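Local coordinates for biofilm-associated surface protein (Staphylococcus aureus, PDB 7C7U) that probably promotes cell adhesion and biofilm formation as a calcium-binding, cell wall-anchored surface protein linked to functional amyloid, at residues I235-I240 against E321-R326; K211-S216 against I231-M236; V433-A438 against E509-E514; A463-A468 against Y496-D501; T356-D361 against Q388-D393. All coordinates share one frame; numbering follows the deposited sequence.

Contact 1. Residues I235-I240 against E321-R326; sequences IMKNGI and ETVGVR
I235 and V323 form a hydrogen-bonded antiparallel pair where strand 228-237 meets the start of strand 323-331 in a five-stranded antiparallel sheet. I235 N donates to V323 O at 2.8 Å, and V323 N returns a bond to I235 O. Both residues are beta-branched, which suits an extended backbone, and I235 CB lies 4.3 Å from V323 CB on the same face, where F210 packs on I235, and I313 and F315 on V323. Past this pair a single water takes over. T322 has OG1 beside its N (chi1 -62°), which lays CG2 on I235 O at 3.4 Å and brings OG1 near M236 CG. The same OG1 holds a water at 3.0 Å that accepts from K237 N at 2.8 Å, bridging the segments just before strand 323-331 begins. K237, extended beyond CG, crosses V323 at about a right angle, CE lying 3.7 Å from V323 CG2. A long aliphatic stem fits here because it passes an apolar neighbour before its ammonium group reaches the carbonyls of F315, N316, L319 and F241. M236 points to the other face, against H58 and Y60. This is the end of an antiparallel beta ladder, closed by a bridging water.

Contact 2. Residues K211-S216 against I231-M236; sequences KASSGS and IDQQIM
S213 OG is gripped from two directions: it accepts from Q233 NE2 at 2.8 Å, within the plane of that amide, and donates to Q234 O at 2.8 Å from above the carbonyl plane. Its hydroxyl stands opposite its own N (chi1 -179°), reaching over the neighbouring strand, with I235 CG1 at 3.5 Å. Q234 O takes a second proton from S214 N. These bonds belong to a beta hairpin of strands 210-220 and 228-237, antiparallel at 161°, in which the pairs A212-M236, S214-Q234 and S216-D232 are hydrogen-bonded. Between them G215, with no side chain, brings its CA within 3.3 Å of D232 O. On the face of A212, S214 and M236, L36 of strand 36-39 packs against all three, while M236 CE lies on K211 CD at 3.7 Å. Farther along, a water joins S216 OG (2.9 Å), D232 O (2.8 Å) and Q234 NE2. A second shell holds the polar ends: Y253 OH bonds Q233 OE1, which probably steadies the amide that reaches S213, R326 forms a salt bridge with D232 OD1, S183 meets the hydroxyl of S214, and N238 takes the ammonium group of K211.

Contact 3. Residues V433-A438 against E509-E514; sequences VGKPQA and EVNTFE. With CA (calcium ion), chain G.
E509 sets CG beside its backbone N and bends at chi2 (-69°), curling its carboxylate back to the carbonyl oxygen of V433, while N511 sets CG opposite its backbone N (chi1 -161°) and sends its amide to P436. The two segments run the same way where strand 437-442 lies parallel to strand 509-516 in a seven-stranded mixed sheet, consistent with first and last strands pairing in an immunoglobulin-like domain. At one end E509 OE1 and V433 O each bind a calcium ion at 2.3 Å; D414, D416, E423 and S430 complete the site, and K418 holds the other carboxylate oxygen in a salt bridge. A glutamate is long enough to fold back from the strand here. P436 has no N-H to give, but its carbonyl serves as acceptor: N511 ND2 donates to P436 O at 2.9 Å in a bent bond, with the acceptor tilted from the plane of the N511 amide, while the ring lays CG 3.5 Å from E509 O. Farther on, A438 CB touches F513 CD1 at 4.1 Å beside V448. The amide planes of Q437 and N511 stand 78° apart, and a water links Q437 OE1 at 3.0 Å to N511 ND2 at 3.1 Å.

Contact 4. Residues A463-A468 against Y496-D501; sequences AKVINA and YTIAID
A463 CB sits among isoleucine ends, 4.0 Å from I498 CD1 and 3.9 Å from I500 CD1, at the apolar centre of an antiparallel strand pair, 462-466 with 494-501, in the seven-stranded sheet. I498 reaches it by a bend at chi2 (63°) that folds CD1 back over the neighbouring strand. The small methyl of A463 suits this filled position, and V486 and F484 of strand 483-487 cover the same face. V465 shares that face; its CG1 meets the ring of Y496 at CD2, 3.8 Å away. On the opposite face I466 CD1 lies 4.2 Å from A499 CB. Between the faces the backbones are stitched by paired N-H to O bonds, K464 with A499 and I466 with T497, and the strand directions differ by 153°. At the polar edge K464, extended beyond CG, reaches across to the neighbouring strand and its ammonium group forms a salt bridge with D501 OD2; the modelled separation is so short that its exact length is doubtful. D508 offers that lysine only a weak, long second charge. At the other end N467 OD1 bonds T471 N and Y496 OH bonds P492 O, while a water joins N467 ND2 at 2.9 Å to Y496 OH at 3.1 Å.

Contact 5. Residues T356-D361 against Q388-D393; sequences TKQKED and QDYDKD. With CA (calcium ion), chain D; CA (calcium ion), chain E.
Q358 and D389 meet where the start of strand 359-369 flanks a calcium loop of the EF-hand-like DxDxDG kind, entered from strand 381-388. K359 and Q388 make a non-hydrogen-bonded antiparallel pair, and beyond it D389 N donates to Q358 O at 2.8 Å. Q358 extends from a CG set opposite its backbone N (chi1 -168°). NE2 thus reaches Y390 O at 2.8 Å, in the carbonyl plane on a lone pair, and passes over one face of the Y390 ring; a long amide suits this place because it can hold a turn carbonyl from the adjoining strand. A water joins D389 OD2 to T356 OG1 and K357 O, and T356 CG2 packs against K392 CB at 3.7 Å. D389 to K392 form a type I turn that brings D389 and D391 round one ion, with D393 following it. D389 OD1, D391 OD1 and D393 OD1 bind this calcium ion at 2.3, 2.4 and 2.4 Å, with L395, E400 and a water completing it. The other oxygens of D391 and D393 bind a second calcium, shared with E400, D407, N410 and D420. Aspartate suits both positions, as its two short-armed oxygens bridge neighbouring ions. The loop leads from strand 381-388 into helix 397-404, and through D420 the second ion ties it to the start of helix 420-427.

In the fold
Contacts 1 and 2 lie in one sheet, their centres about 8 Å apart; they share I235 and M236, and R326 NE forms a salt bridge with D232 OD1 at 2.7 Å. Contacts 3 and 4 form a second such pair, also about 8 Å between centres, with I500 N probably hydrogen-bonded to E509 O at 2.8 Å and contact 4 nested inside the loop contact 3 closes. The two pairs lie on opposite sides of the chain's centre, contacts 1 and 3 about 58 Å apart between centres. Contact 5 is nearer the middle, its nearest atoms about 11 Å from contact 2 and 12 Å from contact 3. It holds ligands of two calcium ions and contact 3 of another, between the two sheets.

Contact 1. Residues I235-I240 against E321-R326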
# COMPACT_ATOMS: atom_id res chain seq x y z
N ILE A 235 5.17 15.68 20.56
CA ILE A 235 5.55 15.73 21.97
C ILE A 235 4.33 16.22 22.74
O ILE A 235 3.97 17.40 22.65
CB ILE A 235 6.76 16.63 22.21
CG1 ILE A 235 7.92 16.24 21.31
CG2 ILE A 235 7.22 16.54 23.71
CD1 ILE A 235 8.97 17.33 21.17
N MET A 236 3.68 15.32 23.46
CA MET A 236 2.53 15.69 24.26
C MET A 236 2.99 16.41 25.52
O MET A 236 4.01 16.07 26.13
CB MET A 236 1.74 14.45 24.64
CG MET A 236 1.12 13.70 23.46
SD MET A 236 -0.09 12.46 24.00
CE MET A 236 -0.12 12.82 25.76
N LYS A 237 2.22 17.42 25.91
CA LYS A 237 2.53 18.24 27.08
C LYS A 237 1.85 17.70 28.33
O LYS A 237 0.78 17.10 28.26
CB LYS A 237 2.08 19.68 26.87
CG LYS A 237 2.85 20.47 25.82
CD LYS A 237 2.34 21.92 25.82
CE LYS A 237 2.98 22.73 24.71
NZ LYS A 237 2.55 24.15 24.77
N ASN A 238 2.48 17.93 29.48
CA ASN A 238 1.79 17.75 30.76
C ASN A 238 0.89 18.93 31.09
O ASN A 238 -0.12 18.75 31.78
CB ASN A 238 2.78 17.56 31.90
CG ASN A 238 3.35 16.16 31.95
OD1 ASN A 238 2.64 15.19 31.67
ND2 ASN A 238 4.62 16.04 32.29
N GLY A 239 1.25 20.14 30.66
CA GLY A 239 0.46 21.31 30.99
C GLY A 239 0.41 22.33 29.88
O GLY A 239 -0.00 22.02 28.74
N ILE A 240 0.86 23.55 30.17
CA ILE A 240 0.76 24.62 29.18
C ILE A 240 2.13 25.23 28.94
O ILE A 240 2.28 26.46 28.86
CB ILE A 240 -0.26 25.69 29.62
CG1 ILE A 240 -0.03 26.10 31.09
CG2 ILE A 240 -1.69 25.18 29.38
CD1 ILE A 240 -0.64 27.45 31.47
N GLU A 321 -1.71 22.32 23.78
CA GLU A 321 -1.71 21.53 22.55
C GLU A 321 -0.37 20.83 22.32
O GLU A 321 0.70 21.39 22.57
CB GLU A 321 -2.04 22.43 21.36
CG GLU A 321 -3.30 23.28 21.57
CD GLU A 321 -3.55 24.27 20.44
OE1 GLU A 321 -2.58 24.64 19.74
OE2 GLU A 321 -4.72 24.68 20.27
N THR A 322 -0.45 19.60 21.79
CA THR A 322 0.73 18.80 21.49
C THR A 322 1.67 19.54 20.53
O THR A 322 1.23 20.15 19.56
CB THR A 322 0.28 17.46 20.90
OG1 THR A 322 -0.50 16.76 21.88
CG2 THR A 322 1.48 16.59 20.51
N VAL A 323 2.97 19.47 20.81
CA VAL A 323 3.98 20.05 19.93
C VAL A 323 4.24 19.09 18.77
O VAL A 323 4.50 17.90 18.97
CB VAL A 323 5.27 20.33 20.71
CG1 VAL A 323 6.37 20.87 19.80
CG2 VAL A 323 5.00 21.32 21.90
N GLY A 324 4.21 19.61 17.55
CA GLY A 324 4.54 18.83 16.36
C GLY A 324 5.82 19.35 15.73
O GLY A 324 6.06 20.56 15.72
N VAL A 325 6.64 18.44 15.23
CA VAL A 325 7.85 18.77 14.49
C VAL A 325 7.89 17.89 13.24
O VAL A 325 7.69 16.67 13.34
CB VAL A 325 9.13 18.58 15.33
CG1 VAL A 325 10.33 19.07 14.55
CG2 VAL A 325 9.04 19.37 16.65
N ARG A 326 8.11 18.49 12.08
CA ARG A 326 8.14 17.73 10.83
C ARG A 326 9.51 17.81 10.17
O ARG A 326 10.02 18.91 9.92
CB ARG A 326 7.08 18.21 9.85
CG ARG A 326 7.24 17.60 8.44
CD ARG A 326 6.00 17.88 7.58
NE ARG A 326 4.90 16.98 7.93
CZ ARG A 326 3.68 17.02 7.42
NH1 ARG A 326 3.38 17.96 6.52
NH2 ARG A 326 2.77 16.14 7.81
O HOH W 1 -0.20 18.02 24.61

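Contact 2. Residues K211-S216 against I231-M236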
# COMPACT_ATOMS: atom_id res chain seq x y z
N LYS A 211 5.08 15.04 28.49
CA LYS A 211 4.61 13.75 28.98
C LYS A 211 5.19 12.59 28.17
O LYS A 211 5.58 11.56 28.74
CB LYS A 211 3.08 13.71 28.93
CG LYS A 211 2.47 12.48 29.53
CD LYS A 211 0.98 12.39 29.23
CE LYS A 211 0.20 13.53 29.88
NZ LYS A 211 0.48 13.62 31.33
N ALA A 212 5.26 12.73 26.86
CA ALA A 212 5.68 11.59 26.05
C ALA A 212 5.91 12.07 24.64
O ALA A 212 5.47 13.16 24.27
CB ALA A 212 4.63 10.48 26.08
N SER A 213 6.62 11.25 23.85
CA SER A 213 6.85 11.62 22.47
C SER A 213 6.90 10.38 21.60
O SER A 213 7.38 9.32 22.02
CB SER A 213 8.16 12.40 22.31
OG SER A 213 8.39 12.77 20.97
N SER A 214 6.41 10.52 20.38
CA SER A 214 6.50 9.43 19.42
C SER A 214 6.53 10.04 18.04
O SER A 214 6.29 11.23 17.85
CB SER A 214 5.33 8.47 19.58
OG SER A 214 4.17 9.06 19.01
N GLY A 215 6.85 9.21 17.04
CA GLY A 215 6.98 9.70 15.69
C GLY A 215 6.13 8.87 14.73
O GLY A 215 5.62 7.81 15.08
N SER A 216 5.98 9.41 13.53
CA SER A 216 5.40 8.66 12.43
C SER A 216 6.18 9.00 11.18
O SER A 216 6.65 10.13 11.04
CB SER A 216 3.91 8.97 12.26
OG SER A 216 3.71 10.31 11.83
N ILE A 231 8.64 12.76 8.31
CA ILE A 231 8.94 12.19 9.61
C ILE A 231 8.39 13.17 10.63
O ILE A 231 8.98 14.23 10.83
CB ILE A 231 10.44 11.97 9.80
CG1 ILE A 231 10.96 11.02 8.70
CG2 ILE A 231 10.76 11.39 11.20
CD1 ILE A 231 12.34 11.38 8.28
N ASP A 232 7.22 12.86 11.20
CA ASP A 232 6.50 13.80 12.07
C ASP A 232 6.62 13.36 13.52
O ASP A 232 6.12 12.29 13.88
CB ASP A 232 5.02 13.90 11.72
CG ASP A 232 4.78 14.46 10.32
OD1 ASP A 232 5.60 15.25 9.82
OD2 ASP A 232 3.73 14.11 9.73
N GLN A 233 7.21 14.20 14.36
CA GLN A 233 7.30 13.91 15.78
C GLN A 233 6.23 14.69 16.54
O GLN A 233 6.00 15.87 16.27
CB GLN A 233 8.69 14.26 16.31
CG GLN A 233 8.88 13.98 17.82
CD GLN A 233 10.30 14.19 18.28
OE1 GLN A 233 11.17 14.55 17.48
NE2 GLN A 233 10.55 14.00 19.58
N GLN A 234 5.56 14.02 17.48
CA GLN A 234 4.65 14.67 18.41
C GLN A 234 5.25 14.59 19.81
O GLN A 234 5.77 13.54 20.20
CB GLN A 234 3.27 14.00 18.41
CG GLN A 234 2.72 13.62 17.03
CD GLN A 234 2.02 14.76 16.30
OE1 GLN A 234 1.70 15.79 16.88
NE2 GLN A 234 1.79 14.58 15.00
N ILE A 235 5.17 15.68 20.56
CA ILE A 235 5.55 15.73 21.97
C ILE A 235 4.33 16.22 22.74
O ILE A 235 3.97 17.40 22.65
CB ILE A 235 6.76 16.63 22.21
CG1 ILE A 235 7.92 16.24 21.31
CG2 ILE A 235 7.22 16.54 23.71
CD1 ILE A 235 8.97 17.33 21.17
N MET A 236 3.68 15.32 23.46
CA MET A 236 2.53 15.69 24.26
C MET A 236 2.99 16.41 25.52
O MET A 236 4.01 16.07 26.13
CB MET A 236 1.74 14.45 24.64
CG MET A 236 1.12 13.70 23.46
SD MET A 236 -0.09 12.46 24.00
CE MET A 236 -0.12 12.82 25.76
O HOH W 2 4.33 11.32 8.87
O HOH W 3 3.42 11.83 14.34

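Contact 3. Residues V433-A438 against E509-E514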
# COMPACT_ATOMS: atom_id res chain seq x y z
N VAL A 433 -4.91 -3.34 -17.64
CA VAL A 433 -5.51 -3.63 -18.95
C VAL A 433 -4.71 -4.75 -19.60
O VAL A 433 -3.56 -4.55 -20.00
CB VAL A 433 -5.54 -2.39 -19.85
CG1 VAL A 433 -6.08 -2.75 -21.27
CG2 VAL A 433 -6.35 -1.27 -19.22
N GLY A 434 -5.32 -5.93 -19.72
CA GLY A 434 -4.68 -7.06 -20.38
C GLY A 434 -4.60 -6.96 -21.89
O GLY A 434 -4.67 -5.88 -22.47
N LYS A 435 -4.43 -8.11 -22.55
CA LYS A 435 -4.20 -8.15 -23.99
C LYS A 435 -5.53 -8.17 -24.74
O LYS A 435 -6.38 -9.03 -24.48
CB LYS A 435 -3.39 -9.38 -24.36
CG LYS A 435 -2.86 -9.41 -25.79
CD LYS A 435 -2.14 -10.71 -26.05
CE LYS A 435 -1.43 -10.69 -27.39
NZ LYS A 435 -0.95 -12.06 -27.75
N PRO A 436 -5.74 -7.25 -25.67
CA PRO A 436 -7.00 -7.26 -26.42
C PRO A 436 -7.10 -8.50 -27.29
O PRO A 436 -6.09 -9.08 -27.70
CB PRO A 436 -6.92 -5.99 -27.28
CG PRO A 436 -5.46 -5.72 -27.45
CD PRO A 436 -4.78 -6.26 -26.19
N GLN A 437 -8.34 -8.93 -27.54
CA GLN A 437 -8.63 -10.07 -28.41
C GLN A 437 -9.73 -9.68 -29.40
O GLN A 437 -10.72 -9.06 -29.03
CB GLN A 437 -9.08 -11.31 -27.61
CG GLN A 437 -8.14 -11.74 -26.45
CD GLN A 437 -6.85 -12.34 -26.96
OE1 GLN A 437 -6.79 -12.79 -28.10
NE2 GLN A 437 -5.82 -12.37 -26.12
N ALA A 438 -9.55 -10.05 -30.67
CA ALA A 438 -10.54 -9.71 -31.68
C ALA A 438 -10.60 -10.86 -32.68
O ALA A 438 -9.56 -11.32 -33.14
CB ALA A 438 -10.18 -8.40 -32.39
N GLU A 509 -2.22 -1.33 -25.22
CA GLU A 509 -2.20 -2.78 -25.27
C GLU A 509 -2.66 -3.22 -26.66
O GLU A 509 -3.71 -2.76 -27.13
CB GLU A 509 -3.10 -3.37 -24.18
CG GLU A 509 -2.58 -3.15 -22.73
CD GLU A 509 -1.32 -3.97 -22.44
OE1 GLU A 509 -0.89 -4.03 -21.28
OE2 GLU A 509 -0.74 -4.56 -23.38
N VAL A 510 -1.87 -4.09 -27.31
CA VAL A 510 -2.07 -4.41 -28.72
C VAL A 510 -2.21 -5.91 -28.92
O VAL A 510 -1.67 -6.73 -28.16
CB VAL A 510 -0.91 -3.88 -29.62
CG1 VAL A 510 -0.90 -2.36 -29.67
CG2 VAL A 510 0.43 -4.43 -29.14
N ASN A 511 -2.94 -6.27 -29.97
CA ASN A 511 -2.95 -7.60 -30.55
C ASN A 511 -3.20 -7.42 -32.05
O ASN A 511 -3.55 -6.32 -32.49
CB ASN A 511 -4.01 -8.50 -29.89
CG ASN A 511 -3.76 -9.98 -30.10
OD1 ASN A 511 -2.75 -10.39 -30.66
ND2 ASN A 511 -4.70 -10.80 -29.65
N THR A 512 -3.00 -8.48 -32.82
CA THR A 512 -3.30 -8.45 -34.25
C THR A 512 -4.43 -9.41 -34.60
O THR A 512 -4.63 -10.43 -33.94
CB THR A 512 -2.08 -8.78 -35.11
OG1 THR A 512 -1.52 -10.03 -34.69
CG2 THR A 512 -1.03 -7.67 -34.99
N PHE A 513 -5.17 -9.07 -35.65
CA PHE A 513 -6.20 -9.93 -36.20
C PHE A 513 -6.16 -9.79 -37.71
O PHE A 513 -5.47 -8.93 -38.25
CB PHE A 513 -7.60 -9.59 -35.64
CG PHE A 513 -8.13 -8.24 -36.08
CD1 PHE A 513 -7.77 -7.08 -35.41
CD2 PHE A 513 -8.99 -8.15 -37.17
CE1 PHE A 513 -8.28 -5.84 -35.81
CE2 PHE A 513 -9.49 -6.93 -37.57
CZ PHE A 513 -9.13 -5.77 -36.90
N GLU A 514 -6.90 -10.66 -38.39
CA GLU A 514 -6.90 -10.69 -39.84
C GLU A 514 -8.24 -10.23 -40.42
O GLU A 514 -9.31 -10.59 -39.92
CB GLU A 514 -6.57 -12.09 -40.35
CG GLU A 514 -5.21 -12.58 -39.88
CD GLU A 514 -4.06 -11.86 -40.58
OE1 GLU A 514 -4.17 -11.60 -41.80
OE2 GLU A 514 -3.07 -11.54 -39.90
CA CA G . -1.41 -4.64 -19.09
O HOH W 4 -0.93 -12.40 -30.16
O HOH W 5 -4.39 -13.84 -29.62

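Contact 4. Residues A463-A468 against Y496-D501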
# COMPACT_ATOMS: atom_id res chain seq x y z
N ALA A 463 -10.60 1.86 -28.13
CA ALA A 463 -10.10 0.84 -29.04
C ALA A 463 -9.95 1.43 -30.43
O ALA A 463 -10.82 2.18 -30.90
CB ALA A 463 -11.03 -0.37 -29.08
N LYS A 464 -8.84 1.09 -31.08
CA LYS A 464 -8.51 1.58 -32.41
C LYS A 464 -8.15 0.39 -33.28
O LYS A 464 -7.42 -0.51 -32.85
CB LYS A 464 -7.33 2.56 -32.38
CG LYS A 464 -7.44 3.69 -31.35
CD LYS A 464 -6.05 4.10 -30.91
CE LYS A 464 -6.04 5.33 -30.05
NZ LYS A 464 -4.64 5.58 -29.57
N VAL A 465 -8.66 0.39 -34.51
CA VAL A 465 -8.24 -0.54 -35.55
C VAL A 465 -7.30 0.20 -36.49
O VAL A 465 -7.64 1.25 -37.03
CB VAL A 465 -9.44 -1.15 -36.29
CG1 VAL A 465 -8.98 -2.09 -37.41
CG2 VAL A 465 -10.34 -1.90 -35.30
N ILE A 466 -6.09 -0.34 -36.63
CA ILE A 466 -5.00 0.30 -37.35
C ILE A 466 -4.46 -0.71 -38.36
O ILE A 466 -4.22 -1.87 -38.00
CB ILE A 466 -3.88 0.77 -36.40
CG1 ILE A 466 -4.43 1.67 -35.29
CG2 ILE A 466 -2.76 1.47 -37.15
CD1 ILE A 466 -3.45 1.85 -34.14
N ASN A 467 -4.30 -0.28 -39.62
CA ASN A 467 -3.78 -1.17 -40.64
C ASN A 467 -2.25 -1.29 -40.52
O ASN A 467 -1.60 -0.62 -39.71
CB ASN A 467 -4.22 -0.71 -42.04
CG ASN A 467 -3.53 0.57 -42.50
OD1 ASN A 467 -2.51 0.98 -41.97
ND2 ASN A 467 -4.12 1.21 -43.51
N ALA A 468 -1.67 -2.16 -41.35
CA ALA A 468 -0.25 -2.48 -41.28
C ALA A 468 0.65 -1.28 -41.55
O ALA A 468 1.81 -1.28 -41.12
CB ALA A 468 0.10 -3.60 -42.26
N TYR A 496 -4.22 -6.54 -39.26
CA TYR A 496 -4.59 -5.30 -38.59
C TYR A 496 -4.24 -5.39 -37.10
O TYR A 496 -4.14 -6.48 -36.54
CB TYR A 496 -6.09 -5.02 -38.75
CG TYR A 496 -6.46 -4.57 -40.14
CD1 TYR A 496 -6.39 -5.45 -41.22
CD2 TYR A 496 -6.87 -3.27 -40.37
CE1 TYR A 496 -6.73 -5.03 -42.53
CE2 TYR A 496 -7.21 -2.84 -41.65
CZ TYR A 496 -7.13 -3.73 -42.72
OH TYR A 496 -7.47 -3.29 -43.98
N THR A 497 -4.05 -4.23 -36.48
CA THR A 497 -3.83 -4.12 -35.05
C THR A 497 -5.10 -3.64 -34.37
O THR A 497 -5.74 -2.69 -34.83
CB THR A 497 -2.70 -3.13 -34.73
OG1 THR A 497 -1.51 -3.52 -35.42
CG2 THR A 497 -2.43 -3.06 -33.22
N ILE A 498 -5.47 -4.30 -33.27
CA ILE A 498 -6.48 -3.79 -32.35
C ILE A 498 -5.72 -3.24 -31.15
O ILE A 498 -5.04 -3.98 -30.44
CB ILE A 498 -7.51 -4.86 -31.94
CG1 ILE A 498 -8.47 -4.30 -30.88
CG2 ILE A 498 -6.88 -6.18 -31.52
CD1 ILE A 498 -9.31 -3.12 -31.38
N ALA A 499 -5.80 -1.92 -30.97
CA ALA A 499 -5.04 -1.21 -29.94
C ALA A 499 -6.00 -0.61 -28.92
O ALA A 499 -6.98 0.04 -29.31
CB ALA A 499 -4.17 -0.11 -30.55
N ILE A 500 -5.69 -0.83 -27.64
CA ILE A 500 -6.49 -0.34 -26.52
C ILE A 500 -5.70 0.77 -25.83
O ILE A 500 -4.65 0.52 -25.21
CB ILE A 500 -6.83 -1.47 -25.53
CG1 ILE A 500 -7.28 -2.72 -26.29
CG2 ILE A 500 -7.93 -1.01 -24.58
CD1 ILE A 500 -8.56 -2.56 -27.08
N ASP A 501 -6.24 1.98 -25.89
CA ASP A 501 -5.55 3.20 -25.51
C ASP A 501 -6.11 3.70 -24.18
O ASP A 501 -7.31 3.99 -24.07
CB ASP A 501 -5.70 4.26 -26.61
CG ASP A 501 -4.92 5.54 -26.34
OD1 ASP A 501 -4.55 5.84 -25.18
OD2 ASP A 501 -4.68 6.29 -27.32
O HOH W 6 -6.29 -0.42 -44.44
O HOH W 7 -0.74 -1.98 -37.18

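Contact 5. Residues T356-D361 against Q388-D393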
# COMPACT_ATOMS: atom_id res chain seq x y z
N THR A 356 14.60 -8.65 -5.97
CA THR A 356 14.15 -7.48 -5.22
C THR A 356 13.81 -7.85 -3.78
O THR A 356 13.63 -9.03 -3.45
CB THR A 356 12.95 -6.79 -5.91
OG1 THR A 356 12.81 -5.47 -5.38
CG2 THR A 356 11.64 -7.54 -5.68
N LYS A 357 13.79 -6.84 -2.91
CA LYS A 357 13.40 -7.05 -1.52
C LYS A 357 11.88 -7.02 -1.38
O LYS A 357 11.19 -6.22 -2.02
CB LYS A 357 14.03 -5.98 -0.62
CG LYS A 357 15.56 -6.06 -0.48
CD LYS A 357 16.05 -5.08 0.60
CE LYS A 357 17.57 -4.96 0.60
NZ LYS A 357 18.04 -3.84 -0.27
N GLN A 358 11.34 -7.92 -0.55
CA GLN A 358 9.91 -7.89 -0.25
C GLN A 358 9.58 -6.89 0.86
O GLN A 358 8.45 -6.39 0.93
CB GLN A 358 9.43 -9.28 0.16
CG GLN A 358 7.91 -9.41 0.22
CD GLN A 358 7.47 -10.77 0.72
OE1 GLN A 358 8.25 -11.47 1.37
NE2 GLN A 358 6.22 -11.15 0.46
N LYS A 359 10.51 -6.60 1.77
CA LYS A 359 10.22 -5.53 2.72
C LYS A 359 11.52 -4.91 3.19
O LYS A 359 12.61 -5.47 3.02
CB LYS A 359 9.38 -6.01 3.92
CG LYS A 359 9.98 -7.10 4.77
CD LYS A 359 9.07 -7.42 5.94
CE LYS A 359 9.82 -7.33 7.28
NZ LYS A 359 9.83 -5.96 7.91
N GLU A 360 11.39 -3.71 3.76
CA GLU A 360 12.52 -3.06 4.40
C GLU A 360 11.99 -2.02 5.38
O GLU A 360 11.15 -1.19 5.02
CB GLU A 360 13.46 -2.41 3.38
CG GLU A 360 14.85 -2.19 3.97
CD GLU A 360 15.88 -1.65 2.98
OE1 GLU A 360 15.56 -1.51 1.78
OE2 GLU A 360 17.01 -1.37 3.41
N ASP A 361 12.51 -2.05 6.59
CA ASP A 361 12.19 -1.07 7.63
C ASP A 361 13.29 -0.02 7.73
O ASP A 361 14.48 -0.36 7.72
CB ASP A 361 12.03 -1.75 8.98
CG ASP A 361 10.81 -2.62 9.04
OD1 ASP A 361 9.79 -2.24 8.44
OD2 ASP A 361 10.89 -3.69 9.68
N GLN A 388 7.05 -2.00 1.94
CA GLN A 388 6.71 -3.37 1.60
C GLN A 388 6.39 -3.48 0.12
O GLN A 388 5.78 -2.58 -0.46
CB GLN A 388 5.52 -3.82 2.45
CG GLN A 388 5.31 -5.28 2.56
CD GLN A 388 4.35 -5.62 3.68
OE1 GLN A 388 4.68 -5.47 4.86
NE2 GLN A 388 3.15 -6.04 3.32
N ASP A 389 6.83 -4.58 -0.51
CA ASP A 389 6.48 -4.93 -1.90
C ASP A 389 5.99 -6.37 -1.81
O ASP A 389 6.73 -7.30 -2.12
CB ASP A 389 7.69 -4.76 -2.83
CG ASP A 389 7.35 -5.05 -4.32
OD1 ASP A 389 6.20 -5.34 -4.65
OD2 ASP A 389 8.28 -4.95 -5.14
N TYR A 390 4.76 -6.53 -1.33
CA TYR A 390 4.28 -7.84 -0.93
C TYR A 390 4.47 -8.87 -2.04
O TYR A 390 4.87 -10.01 -1.77
CB TYR A 390 2.82 -7.75 -0.51
CG TYR A 390 2.26 -9.06 0.02
CD1 TYR A 390 1.91 -10.10 -0.84
CD2 TYR A 390 2.11 -9.26 1.39
CE1 TYR A 390 1.41 -11.29 -0.35
CE2 TYR A 390 1.62 -10.45 1.89
CZ TYR A 390 1.27 -11.47 1.02
OH TYR A 390 0.78 -12.65 1.51
N ASP A 391 4.22 -8.48 -3.28
CA ASP A 391 4.27 -9.40 -4.41
C ASP A 391 5.55 -9.29 -5.24
O ASP A 391 5.62 -9.88 -6.32
CB ASP A 391 3.05 -9.19 -5.30
CG ASP A 391 2.88 -7.74 -5.74
OD1 ASP A 391 3.88 -6.99 -5.75
OD2 ASP A 391 1.75 -7.36 -6.11
N LYS A 392 6.54 -8.54 -4.76
CA LYS A 392 7.84 -8.43 -5.43
C LYS A 392 7.70 -8.11 -6.92
O LYS A 392 8.35 -8.72 -7.78
CB LYS A 392 8.66 -9.71 -5.22
CG LYS A 392 8.75 -10.19 -3.74
CD LYS A 392 9.59 -11.46 -3.55
CE LYS A 392 11.10 -11.26 -3.51
NZ LYS A 392 11.54 -9.86 -3.44
N ASP A 393 6.85 -7.14 -7.25
CA ASP A 393 6.77 -6.65 -8.63
C ASP A 393 7.45 -5.30 -8.83
O ASP A 393 7.34 -4.71 -9.91
CB ASP A 393 5.31 -6.56 -9.11
CG ASP A 393 4.49 -5.56 -8.33
OD1 ASP A 393 5.05 -4.75 -7.56
OD2 ASP A 393 3.24 -5.58 -8.48
CA CA D . 4.10 -4.61 -5.34
CA CA E . 1.18 -5.71 -7.95
O HOH W 8 10.70 -4.31 -4.30
O HOH W 9 6.75 -4.77 7.10
O HOH W 10 2.69 -4.83 -3.21